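Long-range contacts in CrmK (Actinoalloteichus sp. WH1-2216-6, PDB 5I1V), which is a covalently FAD-bound flavoenzyme oxidase that takes part in recycling a shunt product during caerulomycin biosynthesis: residues Lys55-Ser61 against Val75-Leu81; Pro260-Ala266 against Arg294-Phe298. Numbering follows the deposited sequence.

Interaction 1: residues Lys55-Ser61 against Val75-Leu81; sequences KRLTVRS and VDVIVDL. With FAD (flavin-adenine dinucleotide), chain E.
Two parallel strands, 57-60 and 77-80, pair in the PCMH-type FAD-binding domain. Strand 77-80 runs between 57-60 and the parallel strand 33-36 of a mixed sheet, with 57-60 at the edge within this chain. The axes come within 4.6 Å and cross at -25°. L57 pairs with V77, T58 with I78, V59 with V79 and R60 with D80, CA atoms 4.8-5.0 Å apart. Both strands are extended; D76 turns with psi -33°, L81 with psi 11°, and S61 leaves with psi -82°.

Backbone hydrogen bonds alternate: V77 N to R56 O 3.1 Å, T58 N to V77 O 3.0 Å, then V79 N to T58 O, R60 N to V79 O and L81 N to R60 O, each 2.9 Å. The kink at D76 adds D76 N to R56 O and R56 N to D76 OD2, both 2.9 Å.

L57, V59, V77 and V79 share one face. L57 CD1 lies 3.7 Å from V79 CG2, and V59 CG1 3.8 Å from L81 CD1. Helix 40-52 packs here.

T58, I78, R60 and D80 point to the other face. R60 (chi1 and chi2 t, chi3 m) forms a salt bridge from NH1 to D80 OD2, 3.1 Å; D80 OD1 bonds to S82.

At the C-terminal end, FAD O2B donates to V59 O (2.6 Å), S61 N to FAD O2A (2.8 Å), and S61 OG (chi1 m) to FAD N7A (2.6 Å).

One run thus holds ribose, phosphate and adenine; strand 77-80 holds its backbone, and a buried ion pair ties the R60 and D80 side chains.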
loop_
_atom_site.group_PDB
_atom_site.type_symbol
_atom_site.label_atom_id
_atom_site.label_comp_id
_atom_site.label_asym_id
_atom_site.label_seq_id
_atom_site.Cartn_x
_atom_site.Cartn_y
_atom_site.Cartn_z
ATOM N N LYS A 55 21.619 8.899 -27.182
ATOM C CA LYS A 55 21.134 9.281 -25.824
ATOM C C LYS A 55 21.256 8.183 -24.824
ATOM O O LYS A 55 21.025 7.000 -25.118
ATOM C CB LYS A 55 19.652 9.674 -25.878
ATOM C CG LYS A 55 19.399 10.768 -26.873
ATOM C CD LYS A 55 18.007 11.361 -26.816
ATOM C CE LYS A 55 18.071 12.692 -27.563
ATOM N NZ LYS A 55 16.736 13.283 -27.722
ATOM N N ARG A 56 21.557 8.570 -23.590
ATOM C CA ARG A 56 21.665 7.609 -22.505
ATOM C C ARG A 56 20.246 7.303 -21.990
ATOM O O ARG A 56 19.554 8.219 -21.549
ATOM C CB ARG A 56 22.511 8.260 -21.409
ATOM C CG ARG A 56 22.636 7.453 -20.150
ATOM C CD ARG A 56 23.508 6.210 -20.360
ATOM N NE ARG A 56 23.287 5.325 -19.221
ATOM C CZ ARG A 56 23.732 5.589 -17.994
ATOM N NH1 ARG A 56 24.475 6.670 -17.745
ATOM N NH2 ARG A 56 23.446 4.752 -16.998
ATOM N N LEU A 57 19.861 6.018 -22.016
ATOM C CA LEU A 57 18.555 5.571 -21.664
ATOM C C LEU A 57 18.608 4.623 -20.477
ATOM O O LEU A 57 19.509 3.765 -20.396
ATOM C CB LEU A 57 17.933 4.875 -22.867
ATOM C CG LEU A 57 16.467 4.448 -22.686
ATOM C CD1 LEU A 57 15.655 4.645 -23.956
ATOM C CD2 LEU A 57 16.445 2.987 -22.263
ATOM N N THR A 58 17.676 4.807 -19.539
ATOM C CA THR A 58 17.455 3.808 -18.507
ATOM C C THR A 58 15.969 3.536 -18.398
ATOM O O THR A 58 15.117 4.344 -18.836
ATOM C CB THR A 58 17.968 4.252 -17.128
ATOM O OG1 THR A 58 17.360 5.515 -16.785
ATOM C CG2 THR A 58 19.564 4.367 -17.099
ATOM N N VAL A 59 15.666 2.416 -17.764
ATOM C CA VAL A 59 14.322 1.964 -17.563
ATOM C C VAL A 59 13.947 1.907 -16.092
ATOM O O VAL A 59 14.714 1.468 -15.268
ATOM C CB VAL A 59 14.170 0.535 -18.066
ATOM C CG1 VAL A 59 12.726 0.073 -17.982
ATOM C CG2 VAL A 59 14.699 0.471 -19.479
ATOM N N ARG A 60 12.738 2.341 -15.791
ATOM C CA ARG A 60 12.227 2.220 -14.456
ATOM C C ARG A 60 10.946 1.373 -14.462
ATOM O O ARG A 60 10.089 1.625 -15.286
ATOM C CB ARG A 60 11.817 3.553 -13.980
ATOM C CG ARG A 60 11.461 3.475 -12.513
ATOM C CD ARG A 60 10.788 4.687 -12.112
ATOM N NE ARG A 60 11.749 5.717 -11.825
ATOM C CZ ARG A 60 11.554 6.979 -12.193
ATOM N NH1 ARG A 60 10.453 7.309 -12.954
ATOM N NH2 ARG A 60 12.462 7.897 -11.812
ATOM N N SER A 61 10.819 0.432 -13.533
ATOM C CA SER A 61 9.601 -0.328 -13.382
ATOM C C SER A 61 8.943 0.140 -12.090
ATOM O O SER A 61 8.043 1.001 -12.138
ATOM C CB SER A 61 9.853 -1.833 -13.491
ATOM O OG SER A 61 10.299 -2.129 -14.814
ATOM N N VAL A 75 21.577 10.746 -17.299
ATOM C CA VAL A 75 20.615 9.999 -18.103
ATOM C C VAL A 75 19.691 10.959 -18.851
ATOM O O VAL A 75 19.085 11.847 -18.244
ATOM C CB VAL A 75 19.778 9.045 -17.253
ATOM C CG1 VAL A 75 18.669 8.397 -18.094
ATOM C CG2 VAL A 75 20.677 7.977 -16.644
ATOM N N ASP A 76 19.530 10.726 -20.152
ATOM C CA ASP A 76 18.812 11.621 -21.020
ATOM C C ASP A 76 17.336 11.223 -21.174
ATOM O O ASP A 76 16.497 12.089 -21.404
ATOM C CB ASP A 76 19.434 11.650 -22.409
ATOM C CG ASP A 76 20.881 12.082 -22.410
ATOM O OD1 ASP A 76 21.204 13.069 -21.683
ATOM O OD2 ASP A 76 21.696 11.420 -23.134
ATOM N N VAL A 77 17.043 9.910 -21.128
ATOM C CA VAL A 77 15.714 9.421 -21.310
ATOM C C VAL A 77 15.478 8.323 -20.335
ATOM O O VAL A 77 16.263 7.384 -20.241
ATOM C CB VAL A 77 15.487 8.827 -22.728
ATOM C CG1 VAL A 77 14.052 8.318 -22.888
ATOM C CG2 VAL A 77 15.864 9.820 -23.776
ATOM N N ILE A 78 14.391 8.437 -19.585
ATOM C CA ILE A 78 13.948 7.364 -18.717
ATOM C C ILE A 78 12.631 6.814 -19.225
ATOM O O ILE A 78 11.681 7.564 -19.437
ATOM C CB ILE A 78 13.800 7.864 -17.275
ATOM C CG1 ILE A 78 15.143 8.232 -16.741
ATOM C CG2 ILE A 78 13.096 6.800 -16.417
ATOM C CD1 ILE A 78 15.086 8.887 -15.360
ATOM N N VAL A 79 12.607 5.516 -19.551
ATOM C CA VAL A 79 11.408 4.838 -19.990
ATOM C C VAL A 79 10.728 4.269 -18.729
ATOM O O VAL A 79 11.301 3.378 -18.072
ATOM C CB VAL A 79 11.746 3.685 -20.953
ATOM C CG1 VAL A 79 10.497 2.927 -21.325
ATOM C CG2 VAL A 79 12.411 4.197 -22.218
ATOM N N ASP A 80 9.539 4.763 -18.399
ATOM C CA ASP A 80 8.880 4.375 -17.161
ATOM C C ASP A 80 7.788 3.396 -17.571
ATOM O O ASP A 80 6.903 3.745 -18.323
ATOM C CB ASP A 80 8.318 5.570 -16.457
ATOM C CG ASP A 80 7.650 5.246 -15.141
ATOM O OD1 ASP A 80 6.843 4.307 -15.053
ATOM O OD2 ASP A 80 7.924 5.977 -14.155
ATOM N N LEU A 81 7.893 2.180 -17.072
ATOM C CA LEU A 81 6.965 1.067 -17.441
ATOM C C LEU A 81 5.751 0.905 -16.534
ATOM O O LEU A 81 5.046 -0.092 -16.618
ATOM C CB LEU A 81 7.771 -0.210 -17.496
ATOM C CG LEU A 81 8.847 -0.273 -18.576
ATOM C CD1 LEU A 81 9.395 -1.695 -18.664
ATOM C CD2 LEU A 81 8.374 0.134 -19.949
HETATM P PA FAD E . 13.753 0.119 -10.456
HETATM O O1A FAD E . 14.385 1.182 -9.592
HETATM O O2A FAD E . 12.673 0.591 -11.385
HETATM O O5B FAD E . 14.860 -0.654 -11.259
HETATM C C5B FAD E . 15.897 -1.397 -10.627
HETATM C C4B FAD E . 17.019 -1.651 -11.644
HETATM O O4B FAD E . 16.485 -2.555 -12.632
HETATM C C3B FAD E . 17.528 -0.472 -12.446
HETATM O O3B FAD E . 18.851 -0.755 -12.862
HETATM C C2B FAD E . 16.637 -0.461 -13.656
HETATM O O2B FAD E . 17.042 0.334 -14.775
HETATM C C1B FAD E . 16.448 -1.962 -13.908
HETATM N N9A FAD E . 15.115 -2.264 -14.487
HETATM C C8A FAD E . 13.873 -1.908 -14.037
HETATM N N7A FAD E . 12.917 -2.299 -14.942
HETATM C C5A FAD E . 13.571 -2.890 -15.920
HETATM C C6A FAD E . 13.132 -3.531 -17.134
HETATM N N6A FAD E . 11.832 -3.583 -17.349
HETATM N N1A FAD E . 14.077 -4.031 -17.937
HETATM C C2A FAD E . 15.397 -3.924 -17.671
HETATM N N3A FAD E . 15.885 -3.389 -16.523
HETATM C C4A FAD E . 14.981 -2.823 -15.683
HETATM N N1 FAD E . 14.152 -7.806 -3.163
HETATM C C2 FAD E . 13.926 -9.093 -2.811
HETATM O O2 FAD E . 14.452 -10.012 -3.449
HETATM N N3 FAD E . 13.134 -9.443 -1.774
HETATM C C4 FAD E . 12.531 -8.573 -0.974
HETATM O O4 FAD E . 11.779 -8.953 -0.052
HETATM C C4X FAD E . 12.700 -7.159 -1.275
HETATM N N5 FAD E . 12.111 -6.208 -0.501
HETATM C C5X FAD E . 12.206 -4.922 -0.875
HETATM C C6 FAD E . 11.478 -3.947 -0.194
HETATM C C7 FAD E . 11.538 -2.591 -0.515
HETATM C C7M FAD E . 10.700 -1.580 0.278
HETATM C C8 FAD E . 12.421 -2.214 -1.640
HETATM C C8M FAD E . 12.578 -0.777 -2.054
HETATM C C9 FAD E . 13.169 -3.169 -2.338
HETATM C C9A FAD E . 13.089 -4.518 -1.997
HETATM N N10 FAD E . 13.809 -5.500 -2.689
HETATM C C10 FAD E . 13.602 -6.832 -2.382
HETATM C "C1'" FAD E . 14.873 -5.155 -3.631
HETATM C "C2'" FAD E . 14.348 -5.117 -5.030
HETATM O "O2'" FAD E . 14.269 -6.442 -5.517
HETATM C "C3'" FAD E . 15.174 -4.260 -5.930
HETATM O "O3'" FAD E . 15.210 -2.914 -5.382
HETATM C "C4'" FAD E . 14.636 -4.278 -7.376
HETATM O "O4'" FAD E . 15.740 -4.026 -8.246
HETATM C "C5'" FAD E . 13.546 -3.241 -7.557
HETATM O "O5'" FAD E . 13.026 -3.365 -8.881
HETATM P P FAD E . 12.151 -2.145 -9.391
HETATM O O1P FAD E . 11.118 -1.792 -8.386
HETATM O O2P FAD E . 11.713 -2.402 -10.798
HETATM O O3P FAD E . 13.250 -0.955 -9.398
#

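Interaction 2: residues Pro260-Ala266 against Arg294-Phe298; sequences PNIGLYA and RMSWF
A turn leading into strand 265-271 packs against helix 291-303. Residues 294-298 are helical (F298 N to R294 O 3.0 Å). The nearest CA pairs are N261-R294, 7.1 Å, and L264-M295, 7.5 Å.

P260 CB lies 3.7 Å from R294 NH1, over a face of the guanidinium. N261 (chi1 m) carries the polar link. R294 (chi1 m, chi2 and chi3 t) donates from NH1 to N261 OD1 at 2.8 Å. A water bridges the same pair, giving a weak bond to N261 OD1 (2.7 Å) and one to R294 O (2.9 Å). N254 holds N261 ND2.

N261 to L264 form a type I beta turn, closed by L264 N to N261 O, 2.9 Å. I262 and G263 are its corners, clear of the helix.

L264 (chi1 and chi2 t) points to the helix. L264 CD1 is 3.8 Å from F298 CB, and L264 CG is 4.1 Å from M295 CE. L264 CD2 lies over a face of the F298 ring. Y265 points away and A266 back toward the helix, the alternation of the strand that begins here. A266 CB is 3.9 Å from F298 CZ (chi1 t).

This is the helix-on-sheet packing of an alpha+beta domain, here on the antiparallel eight-stranded sheet.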
loop_
_atom_site.group_PDB
_atom_site.type_symbol
_atom_site.label_atom_id
_atom_site.label_comp_id
_atom_site.label_asym_id
_atom_site.label_seq_id
_atom_site.Cartn_x
_atom_site.Cartn_y
_atom_site.Cartn_z
ATOM N N PRO A 260 12.890 -30.675 9.889
ATOM C CA PRO A 260 11.466 -30.577 10.227
ATOM C C PRO A 260 10.995 -29.160 10.620
ATOM O O PRO A 260 9.777 -28.923 10.771
ATOM C CB PRO A 260 11.321 -31.550 11.405
ATOM C CG PRO A 260 12.677 -31.532 12.062
ATOM C CD PRO A 260 13.653 -31.419 10.926
ATOM N N ASN A 261 11.933 -28.228 10.770
ATOM C CA ASN A 261 11.588 -26.838 10.955
ATOM C C ASN A 261 11.772 -25.957 9.680
ATOM O O ASN A 261 11.714 -24.731 9.776
ATOM C CB ASN A 261 12.380 -26.246 12.107
ATOM C CG ASN A 261 12.239 -27.060 13.383
ATOM O OD1 ASN A 261 11.142 -27.189 13.910
ATOM N ND2 ASN A 261 13.342 -27.636 13.858
ATOM N N ILE A 262 11.893 -26.550 8.489
ATOM C CA ILE A 262 12.222 -25.729 7.317
ATOM C C ILE A 262 11.118 -24.748 6.983
ATOM O O ILE A 262 11.390 -23.676 6.420
ATOM C CB ILE A 262 12.657 -26.566 6.097
ATOM C CG1 ILE A 262 13.288 -25.669 5.008
ATOM C CG2 ILE A 262 11.496 -27.432 5.572
ATOM C CD1 ILE A 262 14.499 -24.865 5.445
ATOM N N GLY A 263 9.898 -25.089 7.373
ATOM C CA GLY A 263 8.741 -24.265 7.125
ATOM C C GLY A 263 8.680 -23.035 7.998
ATOM O O GLY A 263 7.951 -22.103 7.683
ATOM N N LEU A 264 9.450 -23.023 9.088
ATOM C CA LEU A 264 9.514 -21.845 9.944
ATOM C C LEU A 264 10.465 -20.789 9.354
ATOM O O LEU A 264 11.653 -21.023 9.172
ATOM C CB LEU A 264 9.885 -22.248 11.366
ATOM C CG LEU A 264 9.629 -21.314 12.544
ATOM C CD1 LEU A 264 9.837 -22.045 13.868
ATOM C CD2 LEU A 264 10.527 -20.098 12.458
ATOM N N TYR A 265 9.906 -19.622 9.055
ATOM C CA TYR A 265 10.648 -18.485 8.495
ATOM C C TYR A 265 10.682 -17.400 9.554
ATOM O O TYR A 265 9.647 -17.024 10.100
ATOM C CB TYR A 265 9.914 -17.932 7.260
ATOM C CG TYR A 265 10.405 -16.566 6.836
ATOM C CD1 TYR A 265 11.632 -16.422 6.175
ATOM C CD2 TYR A 265 9.668 -15.418 7.108
ATOM C CE1 TYR A 265 12.106 -15.187 5.805
ATOM C CE2 TYR A 265 10.150 -14.164 6.764
ATOM C CZ TYR A 265 11.375 -14.061 6.107
ATOM O OH TYR A 265 11.844 -12.821 5.728
ATOM N N ALA A 266 11.857 -16.859 9.806
ATOM C CA ALA A 266 11.964 -15.780 10.778
ATOM C C ALA A 266 12.916 -14.682 10.361
ATOM O O ALA A 266 13.934 -14.944 9.694
ATOM C CB ALA A 266 12.364 -16.356 12.112
ATOM N N ARG A 294 6.520 -26.347 17.494
ATOM C CA ARG A 294 7.801 -26.039 16.859
ATOM C C ARG A 294 8.132 -24.561 17.016
ATOM O O ARG A 294 9.297 -24.185 17.235
ATOM C CB ARG A 294 7.802 -26.467 15.392
ATOM C CG ARG A 294 7.902 -27.961 15.254
ATOM C CD ARG A 294 7.915 -28.515 13.833
ATOM N NE ARG A 294 8.107 -29.951 13.980
ATOM C CZ ARG A 294 9.263 -30.516 14.338
ATOM N NH1 ARG A 294 10.372 -29.794 14.480
ATOM N NH2 ARG A 294 9.321 -31.814 14.527
ATOM N N MET A 295 7.113 -23.715 16.911
ATOM C CA MET A 295 7.310 -22.292 17.104
ATOM C C MET A 295 7.695 -22.021 18.579
ATOM O O MET A 295 8.549 -21.193 18.851
ATOM C CB MET A 295 6.031 -21.530 16.750
ATOM C CG MET A 295 6.103 -20.019 16.968
ATOM S SD MET A 295 7.278 -19.165 15.898
ATOM C CE MET A 295 6.502 -19.404 14.271
ATOM N N SER A 296 7.044 -22.710 19.516
ATOM C CA SER A 296 7.416 -22.587 20.958
ATOM C C SER A 296 8.854 -22.977 21.221
ATOM O O SER A 296 9.552 -22.266 21.942
ATOM C CB SER A 296 6.487 -23.426 21.830
ATOM O OG SER A 296 5.193 -22.821 21.856
ATOM N N TRP A 297 9.285 -24.097 20.634
ATOM C CA TRP A 297 10.665 -24.582 20.777
ATOM C C TRP A 297 11.641 -23.567 20.274
ATOM O O TRP A 297 12.680 -23.319 20.903
ATOM C CB TRP A 297 10.923 -25.904 20.033
ATOM C CG TRP A 297 10.163 -27.048 20.581
ATOM C CD1 TRP A 297 9.673 -27.182 21.865
ATOM C CD2 TRP A 297 9.795 -28.237 19.881
ATOM N NE1 TRP A 297 9.000 -28.377 21.982
ATOM C CE2 TRP A 297 9.062 -29.044 20.782
ATOM C CE3 TRP A 297 10.012 -28.703 18.578
ATOM C CZ2 TRP A 297 8.541 -30.297 20.413
ATOM C CZ3 TRP A 297 9.476 -29.942 18.202
ATOM C CH2 TRP A 297 8.770 -30.732 19.124
ATOM N N PHE A 298 11.304 -22.974 19.127
ATOM C CA PHE A 298 12.168 -21.974 18.538
ATOM C C PHE A 298 12.258 -20.752 19.462
ATOM O O PHE A 298 13.342 -20.317 19.795
ATOM C CB PHE A 298 11.672 -21.614 17.122
ATOM C CG PHE A 298 12.278 -20.361 16.564
ATOM C CD1 PHE A 298 13.611 -20.324 16.257
ATOM C CD2 PHE A 298 11.484 -19.226 16.297
ATOM C CE1 PHE A 298 14.188 -19.161 15.744
ATOM C CE2 PHE A 298 12.045 -18.078 15.766
ATOM C CZ PHE A 298 13.398 -18.043 15.494
HETATM O O HOH W 1 11.429 -25.913 16.326
#

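How the interactions relate
Interaction 1 comes first along the chain and closes before interaction 2 opens. Their centres are 44 Å apart, their nearest atoms are about 22 Å apart, and they lie on opposite sides of the chain's centre. They share no sheet. Interaction 1 belongs to the four-stranded mixed sheet of the FAD-binding domain and touches the cofactor directly. Interaction 2 joins helix 291-303 to the eight-stranded antiparallel sheet. The FAD lies between these two parts of the fold, with Y446, beyond that sheet's last strand 442-444, also bonded to it. Interaction 2 does not touch FAD, but the Y265 side chain in its first segment reaches F123, which binds FAD.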